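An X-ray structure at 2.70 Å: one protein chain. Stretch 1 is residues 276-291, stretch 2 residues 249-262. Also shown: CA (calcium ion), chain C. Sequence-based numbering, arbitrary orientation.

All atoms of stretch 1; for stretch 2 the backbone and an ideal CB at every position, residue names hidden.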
# COMPACT_ATOMS: atom_id res chain seq x y z
N LYS A 276 10.56 -30.26 -13.50
CA LYS A 276 9.17 -29.94 -13.87
C LYS A 276 8.27 -29.72 -12.67
O LYS A 276 8.37 -30.43 -11.67
CB LYS A 276 8.56 -31.00 -14.78
CG LYS A 276 9.14 -30.95 -16.17
CD LYS A 276 8.58 -32.00 -17.12
CE LYS A 276 9.44 -32.03 -18.39
NZ LYS A 276 8.76 -32.71 -19.53
N HIS A 277 7.38 -28.74 -12.78
CA HIS A 277 6.38 -28.53 -11.76
C HIS A 277 5.08 -28.14 -12.38
O HIS A 277 5.02 -27.52 -13.46
CB HIS A 277 6.81 -27.41 -10.82
CG HIS A 277 7.98 -27.74 -9.93
ND1 HIS A 277 7.82 -28.23 -8.67
CD2 HIS A 277 9.36 -27.57 -10.13
CE1 HIS A 277 9.04 -28.38 -8.08
NE2 HIS A 277 9.99 -27.97 -8.97
N THR A 278 4.00 -28.47 -11.70
CA THR A 278 2.73 -27.88 -12.01
C THR A 278 2.35 -27.08 -10.79
O THR A 278 2.27 -27.61 -9.68
CB THR A 278 1.69 -28.94 -12.39
OG1 THR A 278 2.00 -29.41 -13.70
CG2 THR A 278 0.28 -28.36 -12.44
N LEU A 279 2.15 -25.78 -11.00
CA LEU A 279 1.98 -24.84 -9.90
C LEU A 279 0.64 -24.15 -10.00
O LEU A 279 0.15 -23.86 -11.12
CB LEU A 279 3.11 -23.81 -9.93
CG LEU A 279 4.55 -24.30 -9.90
CD1 LEU A 279 5.49 -23.13 -10.13
CD2 LEU A 279 4.86 -24.99 -8.58
N ARG A 280 0.04 -23.91 -8.85
CA ARG A 280 -1.12 -23.07 -8.75
C ARG A 280 -0.68 -21.78 -8.07
O ARG A 280 -0.28 -21.82 -6.89
CB ARG A 280 -2.24 -23.75 -7.96
CG ARG A 280 -3.59 -23.06 -8.17
CD ARG A 280 -4.61 -23.48 -7.13
NE ARG A 280 -5.38 -24.64 -7.57
CZ ARG A 280 -5.78 -25.62 -6.76
NH1 ARG A 280 -5.50 -25.64 -5.46
NH2 ARG A 280 -6.47 -26.61 -7.27
N LEU A 281 -0.73 -20.67 -8.81
CA LEU A 281 -0.37 -19.34 -8.29
C LEU A 281 -1.59 -18.51 -7.83
O LEU A 281 -2.52 -18.23 -8.61
CB LEU A 281 0.44 -18.60 -9.34
CG LEU A 281 1.44 -19.54 -10.04
CD1 LEU A 281 2.15 -18.82 -11.18
CD2 LEU A 281 2.47 -20.12 -9.08
N TYR A 282 -1.60 -18.15 -6.56
CA TYR A 282 -2.69 -17.35 -6.00
C TYR A 282 -2.28 -15.89 -6.07
O TYR A 282 -1.33 -15.46 -5.41
CB TYR A 282 -2.97 -17.75 -4.56
CG TYR A 282 -3.61 -19.10 -4.40
CD1 TYR A 282 -2.85 -20.27 -4.57
CD2 TYR A 282 -4.97 -19.22 -4.06
CE1 TYR A 282 -3.43 -21.52 -4.41
CE2 TYR A 282 -5.56 -20.47 -3.90
CZ TYR A 282 -4.78 -21.61 -4.08
OH TYR A 282 -5.34 -22.85 -3.92
N ILE A 283 -3.00 -15.13 -6.88
CA ILE A 283 -2.58 -13.79 -7.24
C ILE A 283 -3.35 -12.72 -6.48
O ILE A 283 -4.58 -12.78 -6.35
CB ILE A 283 -2.70 -13.59 -8.76
CG1 ILE A 283 -1.58 -14.41 -9.42
CG2 ILE A 283 -2.66 -12.11 -9.12
CD1 ILE A 283 -1.52 -14.37 -10.93
N SER A 284 -2.62 -11.76 -5.94
CA SER A 284 -3.23 -10.57 -5.38
C SER A 284 -2.91 -9.35 -6.25
O SER A 284 -1.75 -9.00 -6.41
CB SER A 284 -2.75 -10.37 -3.96
OG SER A 284 -3.15 -9.10 -3.50
N ALA A 285 -3.93 -8.75 -6.86
CA ALA A 285 -3.75 -7.52 -7.65
C ALA A 285 -4.29 -6.33 -6.87
O ALA A 285 -5.49 -6.27 -6.54
CB ALA A 285 -4.41 -7.63 -9.02
N PHE A 286 -3.40 -5.38 -6.59
CA PHE A 286 -3.73 -4.29 -5.68
C PHE A 286 -4.03 -2.92 -6.33
O PHE A 286 -3.12 -2.18 -6.72
CB PHE A 286 -2.64 -4.13 -4.60
CG PHE A 286 -3.08 -3.26 -3.46
CD1 PHE A 286 -3.74 -3.82 -2.36
CD2 PHE A 286 -2.91 -1.87 -3.52
CE1 PHE A 286 -4.17 -3.01 -1.33
CE2 PHE A 286 -3.35 -1.07 -2.49
CZ PHE A 286 -3.98 -1.64 -1.39
N GLY A 287 -5.30 -2.57 -6.41
CA GLY A 287 -5.65 -1.26 -6.93
C GLY A 287 -5.81 -1.13 -8.44
O GLY A 287 -6.53 -0.23 -8.89
N ARG A 288 -5.14 -1.96 -9.22
CA ARG A 288 -5.38 -1.98 -10.67
C ARG A 288 -5.50 -3.39 -11.27
O ARG A 288 -4.90 -4.35 -10.77
CB ARG A 288 -4.36 -1.12 -11.44
CG ARG A 288 -2.95 -1.67 -11.47
CD ARG A 288 -2.05 -0.94 -12.46
NE ARG A 288 -2.20 0.51 -12.32
CZ ARG A 288 -1.89 1.42 -13.26
NH1 ARG A 288 -1.37 1.05 -14.42
NH2 ARG A 288 -2.11 2.70 -13.01
N ASP A 289 -6.27 -3.50 -12.34
CA ASP A 289 -6.44 -4.77 -13.03
C ASP A 289 -5.17 -5.30 -13.69
O ASP A 289 -4.28 -4.52 -14.08
CB ASP A 289 -7.54 -4.66 -14.09
CG ASP A 289 -8.90 -4.36 -13.48
OD1 ASP A 289 -9.21 -4.79 -12.34
OD2 ASP A 289 -9.66 -3.67 -14.16
N ILE A 290 -5.10 -6.63 -13.84
CA ILE A 290 -4.16 -7.24 -14.80
C ILE A 290 -4.82 -7.19 -16.19
O ILE A 290 -5.99 -7.56 -16.30
CB ILE A 290 -3.85 -8.70 -14.40
CG1 ILE A 290 -3.20 -8.71 -13.01
CG2 ILE A 290 -2.93 -9.35 -15.41
CD1 ILE A 290 -3.36 -10.00 -12.25
N LYS A 291 -4.11 -6.69 -17.21
CA LYS A 291 -4.60 -6.60 -18.61
C LYS A 291 -3.50 -6.99 -19.56
O LYS A 291 -2.41 -6.39 -19.53
CB LYS A 291 -4.99 -5.18 -19.02
CG LYS A 291 -6.26 -4.64 -18.40
CD LYS A 291 -6.59 -3.22 -18.85
CE LYS A 291 -5.74 -2.18 -18.14
NZ LYS A 291 -6.39 -0.84 -18.18
N UNK A 249 8.16 -2.62 0.48
CA UNK A 249 8.21 -2.52 -0.98
C UNK A 249 6.80 -2.80 -1.49
O UNK A 249 6.09 -3.69 -0.98
CB UNK A 249 9.23 -3.49 -1.58
N UNK A 250 6.37 -2.00 -2.47
CA UNK A 250 5.06 -2.18 -3.05
C UNK A 250 5.19 -3.00 -4.29
O UNK A 250 6.00 -2.69 -5.17
CB UNK A 250 4.39 -0.84 -3.35
N UNK A 251 4.39 -4.08 -4.35
CA UNK A 251 4.27 -4.90 -5.53
C UNK A 251 2.82 -4.95 -5.87
O UNK A 251 2.04 -5.65 -5.19
CB UNK A 251 4.85 -6.30 -5.33
N UNK A 252 2.42 -4.18 -6.88
CA UNK A 252 0.99 -4.11 -7.24
C UNK A 252 0.43 -5.48 -7.67
O UNK A 252 -0.74 -5.79 -7.38
CB UNK A 252 0.79 -3.10 -8.37
N UNK A 253 1.25 -6.30 -8.33
CA UNK A 253 0.83 -7.67 -8.70
C UNK A 253 1.70 -8.72 -8.03
O UNK A 253 2.88 -8.86 -8.31
CB UNK A 253 0.88 -7.86 -10.22
N UNK A 254 1.10 -9.46 -7.11
CA UNK A 254 1.88 -10.37 -6.30
C UNK A 254 1.20 -11.73 -6.15
O UNK A 254 -0.03 -11.89 -6.36
CB UNK A 254 2.13 -9.75 -4.92
N UNK A 255 2.02 -12.71 -5.76
CA UNK A 255 1.56 -14.05 -5.49
C UNK A 255 1.64 -14.25 -3.99
O UNK A 255 2.72 -14.10 -3.41
CB UNK A 255 2.38 -15.10 -6.25
N UNK A 256 0.52 -14.58 -3.37
CA UNK A 256 0.51 -14.77 -1.94
C UNK A 256 0.61 -16.22 -1.45
O UNK A 256 0.70 -16.44 -0.25
CB UNK A 256 -0.77 -14.15 -1.38
N UNK A 257 0.59 -17.18 -2.37
CA UNK A 257 0.54 -18.61 -2.03
C UNK A 257 0.81 -19.34 -3.32
O UNK A 257 0.26 -18.98 -4.37
CB UNK A 257 -0.80 -19.03 -1.41
N UNK A 258 1.73 -20.30 -3.27
CA UNK A 258 2.00 -21.19 -4.40
C UNK A 258 1.70 -22.63 -3.96
O UNK A 258 2.06 -23.04 -2.82
CB UNK A 258 3.45 -21.05 -4.88
N UNK A 259 1.04 -23.41 -4.82
CA UNK A 259 0.90 -24.86 -4.57
C UNK A 259 1.59 -25.70 -5.64
O UNK A 259 1.51 -25.40 -6.82
CB UNK A 259 -0.58 -25.24 -4.50
N UNK A 260 2.33 -26.71 -5.22
CA UNK A 260 2.99 -27.64 -6.16
C UNK A 260 2.09 -28.87 -6.24
O UNK A 260 1.58 -29.35 -5.20
CB UNK A 260 4.41 -28.01 -5.71
N UNK A 261 1.84 -29.37 -7.45
CA UNK A 261 1.09 -30.60 -7.58
C UNK A 261 2.01 -31.82 -7.43
O UNK A 261 2.74 -32.16 -8.34
CB UNK A 261 0.37 -30.63 -8.93
N UNK A 262 1.99 -32.47 -6.27
CA UNK A 262 3.03 -33.46 -5.90
C UNK A 262 2.39 -34.83 -5.69
O UNK A 262 1.53 -34.99 -4.79
CB UNK A 262 3.77 -33.03 -4.64
CA CA C . -6.99 -6.98 -4.93

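The strands run antiparallel, and because each is extended its side chains mostly alternate between the sheet face of Leu279, Leu281, Ile283 and Ala285 and that of Arg280, Tyr282 and Ser284.

Position 249 has nothing of stretch 1 near its CB; it is Glu249. At 250 the CB is also remote, so only a long side chain could reach Phe286. Phe250 does, its CE1 3.7 Å from Phe286 CD2. Position 251 is unconstrained; Arg251 salt-bridges Glu249.

At 252, phi of -62° permits proline, and the carbonyl O accepts a hydrogen bond from Phe286 N (2.8 Å). Many residues would fit; Pro252 is found.

Position 253 points its CB to the Ala285 face, where the small Ala285 leaves room beside Ile290 and Arg288. A large apolar or aromatic side chain suits. Phe253 fills the space, with CD2 3.7 Å from Ala285 CB and 3.6 Å from Ile290 CG1.

Position 254 lies on the Ser284 face, its backbone paired with Ser284 in two hydrogen bonds. Its CB sits 4.2 Å from Ser284 O; several small residues would serve, and Ala254 is found.

At 255 the CB goes to the face that carries Leu281 and Ile283, calling for Val, Ile or Leu. Ile255 puts CD1 4.0 Å from Leu281 CB and CG1 4.1 Å from Ile283 CG1.

Position 256 departs from extended geometry, with psi at -5°, and the register slips: 255 pairs with Ile283 and 258 with Leu281, leaving 256 and 257 against Tyr282 alone. Tyr282 O accepts from the N of 256, and Tyr282 N donates to the O of 257. The CB of 256 points sideways, so a long or flat side chain could lie against Tyr282. Tyr256 does so, offering its ring face to Tyr282 CB, 3.8 Å from the ring centroid.

At 257 the CB is 4.0 Å from Tyr282 CD1, favouring a long aliphatic stem or another ring. Lys257 lays CD over the Tyr282 ring face, 3.9 Å from its centroid.

Position 258 faces Leu279 and Leu281, a site for a branched aliphatic. Ile258 brings CG2 3.9 Å from Leu281 CD2.

Position 259 lies near the Arg280 guanidinium and Tyr282 hydroxyl, a clear call for an acid. In Glu259, OE2 takes both: a salt bridge from Arg280 NH1 (2.7 Å) and a hydrogen bond from Tyr282 OH (2.8 Å).

At 260 the CB is 4.5 Å from His277 ND1; Asp, Asn or another acceptor fits. Asp260 receives ND1 of His277 on OD1 (3.0 Å) and OD2 (2.8 Å).

Position 261 bonds Thr278 O through its backbone N (2.9 Å), as most residues can, and its CB lies 3.7 Å from Thr278 O; many side chains are tolerated, and Phe261 extends away. Position 262 is free of stretch 1, and holds Ile262.

Stretch 2 249-262: EFRPFAIYKIEDFI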
# COMPACT_ATOMS: atom_id res chain seq x y z
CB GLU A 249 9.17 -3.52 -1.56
CG GLU A 249 9.07 -3.73 -3.05
CD GLU A 249 10.00 -4.85 -3.55
OE1 GLU A 249 11.14 -4.95 -3.06
OE2 GLU A 249 9.60 -5.63 -4.44
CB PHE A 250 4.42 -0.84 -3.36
CG PHE A 250 3.07 -0.94 -4.03
CD1 PHE A 250 1.97 -1.48 -3.36
CD2 PHE A 250 2.89 -0.43 -5.33
CE1 PHE A 250 0.72 -1.53 -3.97
CE2 PHE A 250 1.65 -0.49 -5.95
CZ PHE A 250 0.57 -1.03 -5.26
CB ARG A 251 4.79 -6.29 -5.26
CG ARG A 251 6.28 -6.33 -4.99
CD ARG A 251 6.62 -7.65 -4.36
NE ARG A 251 8.06 -7.85 -4.28
CZ ARG A 251 8.63 -8.92 -3.73
NH1 ARG A 251 7.89 -9.90 -3.23
NH2 ARG A 251 9.95 -9.01 -3.72
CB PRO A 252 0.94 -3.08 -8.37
CG PRO A 252 2.35 -2.98 -8.89
CD PRO A 252 3.28 -3.38 -7.77
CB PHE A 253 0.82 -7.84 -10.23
CG PHE A 253 0.11 -6.74 -10.92
CD1 PHE A 253 0.83 -5.78 -11.65
CD2 PHE A 253 -1.28 -6.60 -10.80
CE1 PHE A 253 0.16 -4.72 -12.28
CE2 PHE A 253 -1.93 -5.54 -11.41
CZ PHE A 253 -1.21 -4.60 -12.15
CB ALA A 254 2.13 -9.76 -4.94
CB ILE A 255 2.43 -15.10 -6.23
CG1 ILE A 255 2.15 -15.00 -7.73
CG2 ILE A 255 2.17 -16.49 -5.67
CD1 ILE A 255 3.12 -15.77 -8.60
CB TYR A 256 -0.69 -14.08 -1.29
CG TYR A 256 -2.06 -14.58 -1.65
CD1 TYR A 256 -2.77 -15.40 -0.77
CD2 TYR A 256 -2.68 -14.20 -2.84
CE1 TYR A 256 -4.05 -15.84 -1.08
CE2 TYR A 256 -3.96 -14.64 -3.16
CZ TYR A 256 -4.64 -15.44 -2.27
OH TYR A 256 -5.90 -15.87 -2.57
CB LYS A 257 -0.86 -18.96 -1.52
CG LYS A 257 -1.06 -20.34 -0.91
CD LYS A 257 -2.56 -20.54 -0.70
CE LYS A 257 -2.92 -21.72 0.17
NZ LYS A 257 -3.17 -21.33 1.59
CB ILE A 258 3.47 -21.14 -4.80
CG1 ILE A 258 3.90 -19.72 -5.14
CG2 ILE A 258 3.74 -22.12 -5.95
CD1 ILE A 258 5.29 -19.64 -5.75
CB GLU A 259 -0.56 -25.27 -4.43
CG GLU A 259 -1.17 -24.98 -3.08
CD GLU A 259 -2.69 -25.05 -3.09
OE1 GLU A 259 -3.27 -25.37 -2.04
OE2 GLU A 259 -3.33 -24.80 -4.15
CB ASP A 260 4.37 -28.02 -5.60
CG ASP A 260 5.34 -28.52 -6.65
OD1 ASP A 260 4.99 -28.48 -7.86
OD2 ASP A 260 6.47 -28.93 -6.27
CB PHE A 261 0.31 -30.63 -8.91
CG PHE A 261 -0.77 -31.68 -8.93
CD1 PHE A 261 -0.72 -32.74 -9.84
CD2 PHE A 261 -1.83 -31.63 -7.99
CE1 PHE A 261 -1.72 -33.70 -9.86
CE2 PHE A 261 -2.83 -32.61 -8.00
CZ PHE A 261 -2.77 -33.64 -8.93
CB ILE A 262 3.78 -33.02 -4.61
CG1 ILE A 262 4.48 -31.66 -4.82
CG2 ILE A 262 4.74 -34.11 -4.10
CD1 ILE A 262 4.93 -30.98 -3.53
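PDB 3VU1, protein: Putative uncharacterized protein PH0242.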